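PDB 5WTZ: binary enterotoxin of Clostridium perfringens component a from Clostridium perfringens, which is the enzymatic component of an iota-like binary enterotoxin, binding NAD+ and probably ADP-ribosylating actin as an actin-specific toxin. Local coordinates for residues A[53-58]-A[74-79]; A[44-49]-A[169-174]; A[121-126]-A[193-198]; A[101-106]-A[156-161]. All coordinates share one frame; numbering follows the deposited sequence.

Contact 1: residues A[53-58]-A[74-79]; sequences NSYSIK and EDLKNI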
loop_
_atom_site.group_PDB
_atom_site.type_symbol
_atom_site.label_atom_id
_atom_site.label_comp_id
_atom_site.label_asym_id
_atom_site.label_seq_id
_atom_site.Cartn_x
_atom_site.Cartn_y
_atom_site.Cartn_z
ATOM N N ASN A 53 12.628 0.277 7.894
ATOM C CA ASN A 53 11.302 0.237 7.304
ATOM C C ASN A 53 10.870 1.612 6.810
ATOM O O ASN A 53 10.246 1.723 5.758
ATOM C CB ASN A 53 10.284 -0.335 8.296
ATOM C CG ASN A 53 10.441 -1.829 8.479
ATOM O OD1 ASN A 53 10.852 -2.533 7.560
ATOM N ND2 ASN A 53 10.112 -2.324 9.665
ATOM N N SER A 54 11.231 2.656 7.547
ATOM C CA SER A 54 10.871 3.993 7.127
ATOM C C SER A 54 11.637 4.343 5.856
ATOM O O SER A 54 11.086 4.956 4.940
ATOM C CB SER A 54 11.141 5.004 8.237
ATOM O OG SER A 54 10.135 4.893 9.230
ATOM N N TYR A 55 12.893 3.913 5.790
ATOM C CA TYR A 55 13.703 4.133 4.598
ATOM C C TYR A 55 13.126 3.438 3.358
ATOM O O TYR A 55 13.137 4.020 2.274
ATOM C CB TYR A 55 15.153 3.678 4.833
ATOM C CG TYR A 55 16.042 3.932 3.630
ATOM C CD1 TYR A 55 16.536 5.205 3.369
ATOM C CD2 TYR A 55 16.354 2.910 2.739
ATOM C CE1 TYR A 55 17.340 5.450 2.261
ATOM C CE2 TYR A 55 17.161 3.140 1.632
ATOM C CZ TYR A 55 17.643 4.413 1.398
ATOM O OH TYR A 55 18.436 4.651 0.305
ATOM N N SER A 56 12.623 2.211 3.496
ATOM C CA SER A 56 12.047 1.508 2.352
ATOM C C SER A 56 10.953 2.351 1.706
ATOM O O SER A 56 10.794 2.348 0.495
ATOM C CB SER A 56 11.480 0.147 2.762
ATOM O OG SER A 56 10.258 0.292 3.464
ATOM N N ILE A 57 10.222 3.087 2.539
ATOM C CA ILE A 57 9.170 3.977 2.064
ATOM C C ILE A 57 9.729 5.190 1.309
ATOM O O ILE A 57 9.301 5.469 0.172
ATOM C CB ILE A 57 8.289 4.434 3.243
ATOM C CG1 ILE A 57 7.515 3.222 3.772
ATOM C CG2 ILE A 57 7.351 5.548 2.809
ATOM C CD1 ILE A 57 6.652 3.491 5.004
ATOM N N LYS A 58 10.674 5.895 1.933
ATOM C CA LYS A 58 11.416 6.990 1.298
ATOM C C LYS A 58 11.916 6.582 -0.080
ATOM O O LYS A 58 11.713 7.290 -1.074
ATOM C CB LYS A 58 12.622 7.410 2.152
ATOM C CG LYS A 58 12.309 8.154 3.437
ATOM C CD LYS A 58 13.592 8.332 4.247
ATOM C CE LYS A 58 13.335 9.092 5.539
ATOM N NZ LYS A 58 12.967 10.506 5.263
ATOM N N GLU A 74 21.689 -1.630 0.866
ATOM C CA GLU A 74 22.185 -2.997 1.040
ATOM C C GLU A 74 21.333 -3.756 2.047
ATOM O O GLU A 74 20.980 -4.915 1.830
ATOM C CB GLU A 74 23.654 -3.008 1.486
ATOM C CG GLU A 74 24.592 -2.214 0.586
ATOM C CD GLU A 74 24.516 -2.645 -0.869
ATOM O OE1 GLU A 74 24.854 -3.810 -1.168
ATOM O OE2 GLU A 74 24.108 -1.815 -1.714
ATOM N N ASP A 75 21.003 -3.094 3.149
ATOM C CA ASP A 75 20.102 -3.675 4.132
ATOM C C ASP A 75 18.779 -4.118 3.502
ATOM O O ASP A 75 18.331 -5.251 3.716
ATOM C CB ASP A 75 19.856 -2.684 5.264
ATOM C CG ASP A 75 21.103 -2.441 6.084
ATOM O OD1 ASP A 75 21.899 -3.391 6.217
ATOM O OD2 ASP A 75 21.296 -1.313 6.586
ATOM N N LEU A 76 18.168 -3.241 2.713
ATOM C CA LEU A 76 16.913 -3.584 2.055
ATOM C C LEU A 76 17.082 -4.820 1.164
ATOM O O LEU A 76 16.265 -5.738 1.208
ATOM C CB LEU A 76 16.385 -2.401 1.238
ATOM C CG LEU A 76 15.849 -1.216 2.047
ATOM C CD1 LEU A 76 15.251 -0.173 1.134
ATOM C CD2 LEU A 76 14.828 -1.673 3.070
ATOM N N LYS A 77 18.154 -4.850 0.375
ATOM C CA LYS A 77 18.412 -5.976 -0.518
ATOM C C LYS A 77 18.698 -7.261 0.260
ATOM O O LYS A 77 18.138 -8.315 -0.039
ATOM C CB LYS A 77 19.588 -5.667 -1.453
ATOM C CG LYS A 77 19.423 -4.409 -2.304
ATOM C CD LYS A 77 20.754 -4.000 -2.947
ATOM C CE LYS A 77 20.649 -2.677 -3.705
ATOM N NZ LYS A 77 19.958 -2.818 -5.017
ATOM N N ASN A 78 19.562 -7.166 1.268
ATOM C CA ASN A 78 20.055 -8.356 1.963
ATOM C C ASN A 78 19.042 -8.991 2.920
ATOM O O ASN A 78 19.046 -10.205 3.096
ATOM C CB ASN A 78 21.341 -8.035 2.739
ATOM C CG ASN A 78 22.441 -7.468 1.853
ATOM O OD1 ASN A 78 22.437 -7.650 0.634
ATOM N ND2 ASN A 78 23.387 -6.764 2.466
ATOM N N ILE A 79 18.190 -8.186 3.552
ATOM C CA ILE A 79 17.206 -8.743 4.474
ATOM C C ILE A 79 16.257 -9.631 3.685
ATOM O O ILE A 79 15.889 -10.729 4.119
ATOM C CB ILE A 79 16.420 -7.638 5.218
ATOM C CG1 ILE A 79 17.356 -6.902 6.176
ATOM C CG2 ILE A 79 15.291 -8.237 6.022
ATOM C CD1 ILE A 79 16.837 -5.560 6.621
#
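Leu-76 of the helix 70-83 reaches across to Tyr-55 and Ser-56 on the helix 36-61, and its forked end makes the whole contact from its own side. The close part is where methyl CD1 lies at the rim of the Tyr-55 ring, near the ring plane, with CD1 3.6 Å from Tyr-55 CD2. The same methyl rests 3.8 Å from Ser-56 CA, and the other branch, CD2, lies 3.8 Å from Ser-56 CB. Leucine suits the place because CD1 wedges between the ring edge and Ser-56 while CD2 lies on Ser-56 alone; serine is small enough to let Ser-56 CA and Leu-76 CA come within 7.0 Å. With CG anti to the backbone N (chi1 -178°), the Tyr-55 ring is carried toward the helix 70-83, and its CD2–CE2 edge meets CD1 at a slant. The solvent side belongs to Glu-74 and Lys-77. Polar groups are settled locally: Ser-56 OG donates to Asn-53 O at 2.7 Å, and Tyr-55 OH bonds to Asn-73 and Ile-69. This is helix-on-helix packing in the N-terminal ADP-ribosyltransferase-like region, away from the NAD site. The chemistry across it is apolar, and cohesion between these segments rests on van der Waals packing.

Contact 2: residues A[44-49]-A[169-174]; sequences NYIKNS and ASYGND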
loop_
_atom_site.group_PDB
_atom_site.type_symbol
_atom_site.label_atom_id
_atom_site.label_comp_id
_atom_site.label_asym_id
_atom_site.label_seq_id
_atom_site.Cartn_x
_atom_site.Cartn_y
_atom_site.Cartn_z
ATOM N N ASN A 44 21.337 -5.531 11.584
ATOM C CA ASN A 44 20.898 -4.145 11.462
ATOM C C ASN A 44 19.383 -4.019 11.653
ATOM O O ASN A 44 18.895 -3.012 12.161
ATOM C CB ASN A 44 21.298 -3.557 10.101
ATOM C CG ASN A 44 22.796 -3.287 9.979
ATOM O OD1 ASN A 44 23.541 -3.298 10.971
ATOM N ND2 ASN A 44 23.243 -3.025 8.753
ATOM N N TYR A 45 18.638 -5.046 11.261
ATOM C CA TYR A 45 17.187 -4.995 11.424
ATOM C C TYR A 45 16.815 -5.172 12.902
ATOM O O TYR A 45 15.910 -4.505 13.403
ATOM C CB TYR A 45 16.480 -6.049 10.550
ATOM C CG TYR A 45 14.976 -5.896 10.578
ATOM C CD1 TYR A 45 14.335 -5.002 9.729
ATOM C CD2 TYR A 45 14.200 -6.626 11.471
ATOM C CE1 TYR A 45 12.942 -4.844 9.762
ATOM C CE2 TYR A 45 12.823 -6.483 11.510
ATOM C CZ TYR A 45 12.202 -5.593 10.664
ATOM O OH TYR A 45 10.835 -5.452 10.734
ATOM N N ILE A 46 17.497 -6.079 13.591
ATOM C CA ILE A 46 17.269 -6.241 15.018
ATOM C C ILE A 46 17.500 -4.920 15.751
ATOM O O ILE A 46 16.714 -4.555 16.616
ATOM C CB ILE A 46 18.172 -7.325 15.615
ATOM C CG1 ILE A 46 17.798 -8.697 15.059
ATOM C CG2 ILE A 46 18.090 -7.323 17.141
ATOM C CD1 ILE A 46 18.783 -9.776 15.425
ATOM N N LYS A 47 18.552 -4.187 15.373
ATOM C CA LYS A 47 18.950 -2.942 16.057
ATOM C C LYS A 47 18.083 -1.728 15.728
ATOM O O LYS A 47 17.813 -0.896 16.595
ATOM C CB LYS A 47 20.406 -2.601 15.728
ATOM C CG LYS A 47 21.445 -3.517 16.367
ATOM C CD LYS A 47 21.759 -3.096 17.799
ATOM C CE LYS A 47 22.546 -4.177 18.537
ATOM N NZ LYS A 47 21.794 -5.470 18.589
ATOM N N ASN A 48 17.668 -1.594 14.478
ATOM C CA ASN A 48 16.800 -0.473 14.139
ATOM C C ASN A 48 15.861 -0.753 12.981
ATOM O O ASN A 48 15.944 -0.106 11.938
ATOM C CB ASN A 48 17.629 0.777 13.834
ATOM C CG ASN A 48 16.957 2.056 14.331
ATOM O OD1 ASN A 48 15.741 2.242 14.175
ATOM N ND2 ASN A 48 17.744 2.936 14.951
ATOM N N SER A 49 14.951 -1.703 13.184
ATOM C CA SER A 49 13.923 -2.019 12.203
ATOM C C SER A 49 13.144 -0.797 11.748
ATOM O O SER A 49 12.816 -0.679 10.577
ATOM C CB SER A 49 12.957 -3.058 12.772
ATOM O OG SER A 49 12.385 -2.598 13.986
ATOM N N ALA A 169 11.400 -15.709 8.424
ATOM C CA ALA A 169 12.564 -16.216 9.146
ATOM C C ALA A 169 12.413 -16.094 10.663
ATOM O O ALA A 169 11.873 -15.104 11.168
ATOM C CB ALA A 169 13.812 -15.492 8.678
ATOM N N SER A 170 12.887 -17.113 11.381
ATOM C CA SER A 170 12.915 -17.096 12.842
ATOM C C SER A 170 14.176 -16.376 13.295
ATOM O O SER A 170 15.281 -16.716 12.871
ATOM C CB SER A 170 12.868 -18.514 13.424
ATOM O OG SER A 170 11.554 -19.053 13.392
ATOM N N TYR A 171 14.009 -15.376 14.153
ATOM C CA TYR A 171 15.129 -14.531 14.550
ATOM C C TYR A 171 14.859 -13.833 15.884
ATOM O O TYR A 171 13.748 -13.898 16.423
ATOM C CB TYR A 171 15.409 -13.493 13.458
ATOM C CG TYR A 171 14.604 -12.219 13.622
ATOM C CD1 TYR A 171 13.242 -12.195 13.355
ATOM C CD2 TYR A 171 15.209 -11.044 14.057
ATOM C CE1 TYR A 171 12.498 -11.032 13.506
ATOM C CE2 TYR A 171 14.478 -9.883 14.211
ATOM C CZ TYR A 171 13.122 -9.879 13.936
ATOM O OH TYR A 171 12.396 -8.717 14.094
ATOM N N GLY A 172 15.882 -13.166 16.411
ATOM C CA GLY A 172 15.746 -12.396 17.635
ATOM C C GLY A 172 16.866 -12.655 18.625
ATOM O O GLY A 172 17.739 -13.492 18.377
ATOM N N ASN A 173 16.841 -11.927 19.742
ATOM C CA ASN A 173 17.803 -12.121 20.828
ATOM C C ASN A 173 17.195 -12.941 21.952
ATOM O O ASN A 173 17.782 -13.927 22.397
ATOM C CB ASN A 173 18.289 -10.782 21.391
ATOM C CG ASN A 173 18.923 -9.894 20.337
ATOM O OD1 ASN A 173 18.511 -8.747 20.150
ATOM N ND2 ASN A 173 19.933 -10.415 19.648
ATOM N N ASP A 174 16.031 -12.508 22.431
ATOM C CA ASP A 174 15.271 -13.303 23.384
ATOM C C ASP A 174 14.972 -14.609 22.667
ATOM O O ASP A 174 14.349 -14.627 21.598
ATOM C CB ASP A 174 13.996 -12.580 23.839
ATOM C CG ASP A 174 13.184 -13.380 24.856
ATOM O OD1 ASP A 174 13.688 -14.402 25.372
ATOM O OD2 ASP A 174 12.036 -12.977 25.145
HETATM O O HOH W 1 13.675 -6.677 14.863
#
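Tyr-171, at the end of the strand 168-171, meets Tyr-45 and Ile-46 of the helix 36-61 by apolar packing and by a hydroxyl at a ring edge. Ile-46 CG1 lies at the edge of the Tyr-171 ring and in its plane, 3.6 Å from CE2. The two side chains run past each other in opposite directions, and the flat edge of an aromatic ring suits the sec-butyl arm of isoleucine. Between the aromatics the long directions are roughly perpendicular: Tyr-171 OH comes in at the rim of the Tyr-45 ring, in its plane, 3.4 Å from CE2. Ser-49 CB of the same helix lies over one face of Tyr-45, 3.4 Å above the plane and displaced toward the rim. A methyl-to-amide-oxygen touch joins Ile-46 CG2 to Asn-173 OD1 at 3.4 Å, at the exposed rim.

The polar link is a water, which lies 2.5 Å from Tyr-171 OH and makes a weak bond to Tyr-45 O. Tyr-45 OH has its own hydrogen bond, to Asp-142. The arrangement is that of a helix packed on an edge strand, here of the three-stranded antiparallel sheet 141-144, 179-182 and 168-171 in the N-terminal ADP-ribosyltransferase-like region.

Contact 3: residues A[121-126]-A[193-198]; sequences EAINNF and LSIVTI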
loop_
_atom_site.group_PDB
_atom_site.type_symbol
_atom_site.label_atom_id
_atom_site.label_comp_id
_atom_site.label_asym_id
_atom_site.label_seq_id
_atom_site.Cartn_x
_atom_site.Cartn_y
_atom_site.Cartn_z
ATOM N N GLU A 121 -20.553 0.276 19.521
ATOM C CA GLU A 121 -20.735 1.071 18.309
ATOM C C GLU A 121 -19.413 1.254 17.593
ATOM O O GLU A 121 -19.349 1.210 16.365
ATOM C CB GLU A 121 -21.353 2.429 18.636
ATOM C CG GLU A 121 -21.531 3.322 17.426
ATOM C CD GLU A 121 -22.403 4.525 17.714
ATOM O OE1 GLU A 121 -23.137 4.501 18.727
ATOM O OE2 GLU A 121 -22.353 5.493 16.924
ATOM N N ALA A 122 -18.354 1.440 18.371
ATOM C CA ALA A 122 -17.025 1.609 17.808
ATOM C C ALA A 122 -16.618 0.361 17.037
ATOM O O ALA A 122 -16.191 0.452 15.884
ATOM C CB ALA A 122 -16.002 1.931 18.902
ATOM N N ILE A 123 -16.766 -0.808 17.647
ATOM C CA ILE A 123 -16.343 -2.012 16.941
ATOM C C ILE A 123 -17.251 -2.320 15.738
ATOM O O ILE A 123 -16.801 -2.943 14.777
ATOM C CB ILE A 123 -16.258 -3.233 17.894
ATOM C CG1 ILE A 123 -15.400 -4.329 17.250
ATOM C CG2 ILE A 123 -17.645 -3.734 18.290
ATOM C CD1 ILE A 123 -14.909 -5.375 18.199
ATOM N N ASN A 124 -18.505 -1.870 15.759
ATOM C CA ASN A 124 -19.355 -2.045 14.583
ATOM C C ASN A 124 -18.877 -1.165 13.442
ATOM O O ASN A 124 -18.899 -1.572 12.290
ATOM C CB ASN A 124 -20.818 -1.746 14.896
ATOM C CG ASN A 124 -21.545 -2.950 15.446
ATOM O OD1 ASN A 124 -21.191 -4.092 15.146
ATOM N ND2 ASN A 124 -22.546 -2.707 16.280
ATOM N N ASN A 125 -18.440 0.045 13.765
ATOM C CA ASN A 125 -17.870 0.914 12.752
ATOM C C ASN A 125 -16.561 0.335 12.229
ATOM O O ASN A 125 -16.250 0.437 11.040
ATOM C CB ASN A 125 -17.657 2.328 13.305
ATOM C CG ASN A 125 -18.968 3.069 13.530
ATOM O OD1 ASN A 125 -19.978 2.775 12.893
ATOM N ND2 ASN A 125 -18.949 4.043 14.420
ATOM N N PHE A 126 -15.808 -0.288 13.126
ATOM C CA PHE A 126 -14.531 -0.901 12.783
ATOM C C PHE A 126 -14.762 -2.057 11.819
ATOM O O PHE A 126 -14.027 -2.208 10.847
ATOM C CB PHE A 126 -13.807 -1.372 14.051
ATOM C CG PHE A 126 -12.407 -1.897 13.820
ATOM C CD1 PHE A 126 -11.401 -1.077 13.328
ATOM C CD2 PHE A 126 -12.088 -3.207 14.164
ATOM C CE1 PHE A 126 -10.097 -1.568 13.142
ATOM C CE2 PHE A 126 -10.800 -3.711 13.970
ATOM C CZ PHE A 126 -9.796 -2.883 13.482
ATOM N N LEU A 193 -13.687 -10.913 12.546
ATOM C CA LEU A 193 -13.584 -9.931 13.622
ATOM C C LEU A 193 -14.358 -10.401 14.845
ATOM O O LEU A 193 -15.481 -10.906 14.740
ATOM C CB LEU A 193 -14.099 -8.554 13.171
ATOM C CG LEU A 193 -14.087 -7.413 14.201
ATOM C CD1 LEU A 193 -12.674 -6.849 14.469
ATOM C CD2 LEU A 193 -15.017 -6.278 13.784
ATOM N N SER A 194 -13.737 -10.244 16.009
ATOM C CA SER A 194 -14.319 -10.665 17.265
ATOM C C SER A 194 -13.592 -9.983 18.404
ATOM O O SER A 194 -12.515 -9.419 18.221
ATOM C CB SER A 194 -14.242 -12.183 17.422
ATOM O OG SER A 194 -12.893 -12.611 17.434
ATOM N N ILE A 195 -14.190 -10.032 19.582
ATOM C CA ILE A 195 -13.547 -9.528 20.776
ATOM C C ILE A 195 -12.858 -10.678 21.499
ATOM O O ILE A 195 -13.407 -11.779 21.617
ATOM C CB ILE A 195 -14.556 -8.833 21.708
ATOM C CG1 ILE A 195 -15.203 -7.647 20.994
ATOM C CG2 ILE A 195 -13.880 -8.367 22.980
ATOM C CD1 ILE A 195 -16.191 -6.887 21.845
ATOM N N VAL A 196 -11.640 -10.427 21.959
ATOM C CA VAL A 196 -10.878 -11.421 22.698
ATOM C C VAL A 196 -10.434 -10.790 24.005
ATOM O O VAL A 196 -10.012 -9.631 24.035
ATOM C CB VAL A 196 -9.645 -11.952 21.892
ATOM C CG1 VAL A 196 -8.642 -10.837 21.581
ATOM C CG2 VAL A 196 -8.960 -13.086 22.633
ATOM N N THR A 197 -10.563 -11.544 25.089
ATOM C CA THR A 197 -10.141 -11.061 26.391
ATOM C C THR A 197 -8.782 -11.638 26.716
ATOM O O THR A 197 -8.605 -12.854 26.744
ATOM C CB THR A 197 -11.154 -11.429 27.475
ATOM O OG1 THR A 197 -12.420 -10.863 27.119
ATOM C CG2 THR A 197 -10.715 -10.879 28.846
ATOM N N ILE A 198 -7.817 -10.757 26.942
ATOM C CA ILE A 198 -6.480 -11.175 27.345
ATOM C C ILE A 198 -6.077 -10.465 28.640
ATOM O O ILE A 198 -6.084 -9.247 28.702
ATOM C CB ILE A 198 -5.457 -10.888 26.224
ATOM C CG1 ILE A 198 -5.809 -11.706 24.981
ATOM C CG2 ILE A 198 -4.038 -11.192 26.700
ATOM C CD1 ILE A 198 -4.998 -11.345 23.764
#
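Leu-193 of the strand 187-198 pushes its two methyls into the side of the helix 120-130, between Ile-123 and Phe-126, which lie one turn apart. Each methyl finds a different wall. CD1 touches the rim of the Phe-126 ring, near its plane, 3.7 Å from CE2. CD2 settles against the neighbouring turn, 3.9 Å from Ile-123 O and 4.0 Å from Ile-123 CG1. The branched tip of leucine thus fills the groove between two helical residues spaced i and i+3, a spacing that puts both on one face.

A second bump comes the other way. Ile-123 sends its long branch past Leu-193 in the opposite direction, and its CD1 ends 3.6 Å from Ile-195 CG1. That branch reaches so far because CG1 is extended away from the backbone N (chi1 -162°). Ile-195 begins off to one side of the helix and brings only its CG1–CD1 arm back to meet it, so this end of the interface is more exposed than the Phe-126 end. Beta-branched isoleucine favours a strand, and its extended arm reaches back to a helix that its CB does not face.

The short segments have axes 10.0 Å apart and run roughly antiparallel, at 145°, with contact confined to one end of the strand segment. Ile-118 from the preceding loop touches both Ile-123 and Ile-195. Farther along the helix, Ala-127 and Ile-130 take up Leu-193, while Phe-126 packs on Val-206 and Ile-156 and meets Phe-105 edge-to-face. The helix therefore lies over the mixed five-stranded sheet, touching strands 187-198, 201-211 and 156-162.

Contact 4: residues A[101-106]-A[156-161]; sequences DKFGFN and ILVHLK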
loop_
_atom_site.group_PDB
_atom_site.type_symbol
_atom_site.label_atom_id
_atom_site.label_comp_id
_atom_site.label_asym_id
_atom_site.label_seq_id
_atom_site.Cartn_x
_atom_site.Cartn_y
_atom_site.Cartn_z
ATOM N N ASP A 101 -4.639 3.190 13.604
ATOM C CA ASP A 101 -4.330 3.926 12.368
ATOM C C ASP A 101 -3.743 3.032 11.265
ATOM O O ASP A 101 -3.803 3.388 10.093
ATOM C CB ASP A 101 -3.411 5.130 12.637
ATOM C CG ASP A 101 -2.111 4.758 13.313
ATOM O OD1 ASP A 101 -1.466 3.768 12.909
ATOM O OD2 ASP A 101 -1.728 5.483 14.253
ATOM N N LYS A 102 -3.225 1.855 11.607
ATOM C CA LYS A 102 -2.864 0.898 10.567
ATOM C C LYS A 102 -4.094 0.283 9.898
ATOM O O LYS A 102 -3.976 -0.476 8.935
ATOM C CB LYS A 102 -1.967 -0.211 11.117
ATOM C CG LYS A 102 -0.473 0.072 10.961
ATOM C CD LYS A 102 -0.049 0.085 9.492
ATOM C CE LYS A 102 -0.105 -1.314 8.881
ATOM N NZ LYS A 102 0.316 -1.360 7.444
ATOM N N PHE A 103 -5.284 0.591 10.408
ATOM C CA PHE A 103 -6.491 0.171 9.718
ATOM C C PHE A 103 -7.248 1.402 9.242
ATOM O O PHE A 103 -8.378 1.305 8.778
ATOM C CB PHE A 103 -7.347 -0.721 10.624
ATOM C CG PHE A 103 -6.766 -2.095 10.818
ATOM C CD1 PHE A 103 -6.973 -3.079 9.858
ATOM C CD2 PHE A 103 -6.004 -2.397 11.947
ATOM C CE1 PHE A 103 -6.428 -4.349 10.022
ATOM C CE2 PHE A 103 -5.452 -3.656 12.109
ATOM C CZ PHE A 103 -5.668 -4.632 11.155
ATOM N N GLY A 104 -6.598 2.559 9.360
ATOM C CA GLY A 104 -7.193 3.817 8.965
ATOM C C GLY A 104 -8.425 4.146 9.782
ATOM O O GLY A 104 -9.356 4.781 9.296
ATOM N N PHE A 105 -8.420 3.715 11.038
ATOM C CA PHE A 105 -9.573 3.869 11.912
ATOM C C PHE A 105 -9.218 4.883 12.995
ATOM O O PHE A 105 -8.228 4.704 13.707
ATOM C CB PHE A 105 -9.960 2.522 12.524
ATOM C CG PHE A 105 -11.323 2.499 13.163
ATOM C CD1 PHE A 105 -12.471 2.643 12.392
ATOM C CD2 PHE A 105 -11.460 2.286 14.535
ATOM C CE1 PHE A 105 -13.739 2.607 12.991
ATOM C CE2 PHE A 105 -12.710 2.241 15.123
ATOM C CZ PHE A 105 -13.851 2.405 14.351
ATOM N N ASN A 106 -10.004 5.950 13.121
ATOM C CA ASN A 106 -9.662 7.007 14.077
ATOM C C ASN A 106 -10.537 7.027 15.337
ATOM O O ASN A 106 -10.256 7.778 16.269
ATOM C CB ASN A 106 -9.701 8.389 13.394
ATOM C CG ASN A 106 -10.839 8.531 12.386
ATOM O OD1 ASN A 106 -11.917 7.963 12.560
ATOM N ND2 ASN A 106 -10.602 9.314 11.328
ATOM N N ILE A 156 -5.965 -3.476 19.243
ATOM C CA ILE A 156 -6.227 -4.547 18.299
ATOM C C ILE A 156 -5.200 -5.655 18.399
ATOM O O ILE A 156 -4.020 -5.399 18.620
ATOM C CB ILE A 156 -6.245 -3.987 16.837
ATOM C CG1 ILE A 156 -7.350 -2.937 16.683
ATOM C CG2 ILE A 156 -6.373 -5.110 15.796
ATOM C CD1 ILE A 156 -7.079 -1.913 15.534
ATOM N N LEU A 157 -5.663 -6.890 18.279
ATOM C CA LEU A 157 -4.781 -8.038 18.148
ATOM C C LEU A 157 -4.987 -8.625 16.761
ATOM O O LEU A 157 -6.118 -9.017 16.391
ATOM C CB LEU A 157 -5.060 -9.096 19.220
ATOM C CG LEU A 157 -4.357 -10.446 18.994
ATOM C CD1 LEU A 157 -2.839 -10.308 19.144
ATOM C CD2 LEU A 157 -4.892 -11.530 19.933
ATOM N N VAL A 158 -3.911 -8.685 15.982
ATOM C CA VAL A 158 -3.978 -9.271 14.646
ATOM C C VAL A 158 -3.518 -10.725 14.699
ATOM O O VAL A 158 -2.440 -11.034 15.190
ATOM C CB VAL A 158 -3.129 -8.492 13.610
ATOM C CG1 VAL A 158 -3.248 -9.130 12.228
ATOM C CG2 VAL A 158 -3.573 -7.024 13.536
ATOM N N HIS A 159 -4.366 -11.597 14.172
ATOM C CA HIS A 159 -4.126 -13.024 14.083
ATOM C C HIS A 159 -4.006 -13.355 12.592
ATOM O O HIS A 159 -5.005 -13.580 11.918
ATOM C CB HIS A 159 -5.274 -13.773 14.766
ATOM C CG HIS A 159 -5.164 -15.262 14.718
ATOM N ND1 HIS A 159 -6.242 -16.071 14.439
ATOM C CD2 HIS A 159 -4.123 -16.092 14.966
ATOM C CE1 HIS A 159 -5.866 -17.338 14.488
ATOM N NE2 HIS A 159 -4.585 -17.378 14.810
ATOM N N LEU A 160 -2.769 -13.363 12.099
ATOM C CA LEU A 160 -2.467 -13.302 10.671
ATOM C C LEU A 160 -2.013 -14.646 10.137
ATOM O O LEU A 160 -1.093 -15.254 10.692
ATOM C CB LEU A 160 -1.382 -12.240 10.415
ATOM C CG LEU A 160 -0.974 -11.985 8.952
ATOM C CD1 LEU A 160 -2.121 -11.400 8.124
ATOM C CD2 LEU A 160 0.243 -11.072 8.889
ATOM N N LYS A 161 -2.663 -15.101 9.065
ATOM C CA LYS A 161 -2.358 -16.395 8.457
ATOM C C LYS A 161 -1.382 -16.227 7.298
ATOM O O LYS A 161 -1.712 -15.632 6.268
ATOM C CB LYS A 161 -3.636 -17.087 7.984
ATOM C CG LYS A 161 -3.415 -18.517 7.485
ATOM C CD LYS A 161 -4.687 -19.151 6.951
ATOM C CE LYS A 161 -4.474 -20.633 6.666
ATOM N NZ LYS A 161 -5.691 -21.293 6.097
#
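Phe-103 sends its ring from the loop after strand 92-98 onto Ile-156 and Val-158 of the strand 156-162. CB leaves the backbone in the direction of the strand, with CG placed opposite the carbonyl carbon (chi1 -73°), and neither atom comes near the strand. Contact begins along the ring's CD2 side, where CD2 lies 3.8 Å from Ile-156 CD1. Next, CE2 is shared by two residues, 4.1 Å from Ile-156 CG2 and 4.1 Å from Val-158 CG2. At the tip, CZ meets that same valine methyl at 4.0 Å. Val-158 CG2 stands in the ring plane at its edge, and its side chain comes from the opposite direction.

A large flat ring suits a loop whose backbone stays well off the sheet: Phe-103 CA and Ile-156 CA are 9.8 Å apart. Beta-branched Ile-156 and Val-158, two apart on the strand, present methyls on the same face. Gly-104 follows with phi 63°, a positive value glycine adopts easily, and turns the chain after the 3-10 segment.

Around the ring, Phe-135 meets Phe-103 edge-to-face. The ring, touching Ile-130 and, on the sheet, Ile-156, Val-158 and Glu-98, sits between helix 120-130 and the sheet.

From the N terminus the helix 36-61 opens both contact 2 and contact 1. Contact 1 closes soonest, on the helix 70-83, its short loop nested inside the long one that contact 2 closes at 169-174. The two touch through a probable hydrogen bond between Asp-75 OD1 and Asn-44 ND2 at 2.9 Å. Contact 4 joins 101-106 to strand 156-162, likewise nested in contact 2. Contact 3 starts at 121-126, inside the loop of contact 4, and ends at 193-198, crossing contacts 4 and 2. Contacts 3 and 4 meet around Phe-105 and Phe-126, tying the helix 120-130 to the five-stranded sheet; contacts 1 and 2 join helix 36-61 to helix 70-83 and to the three-stranded sheet.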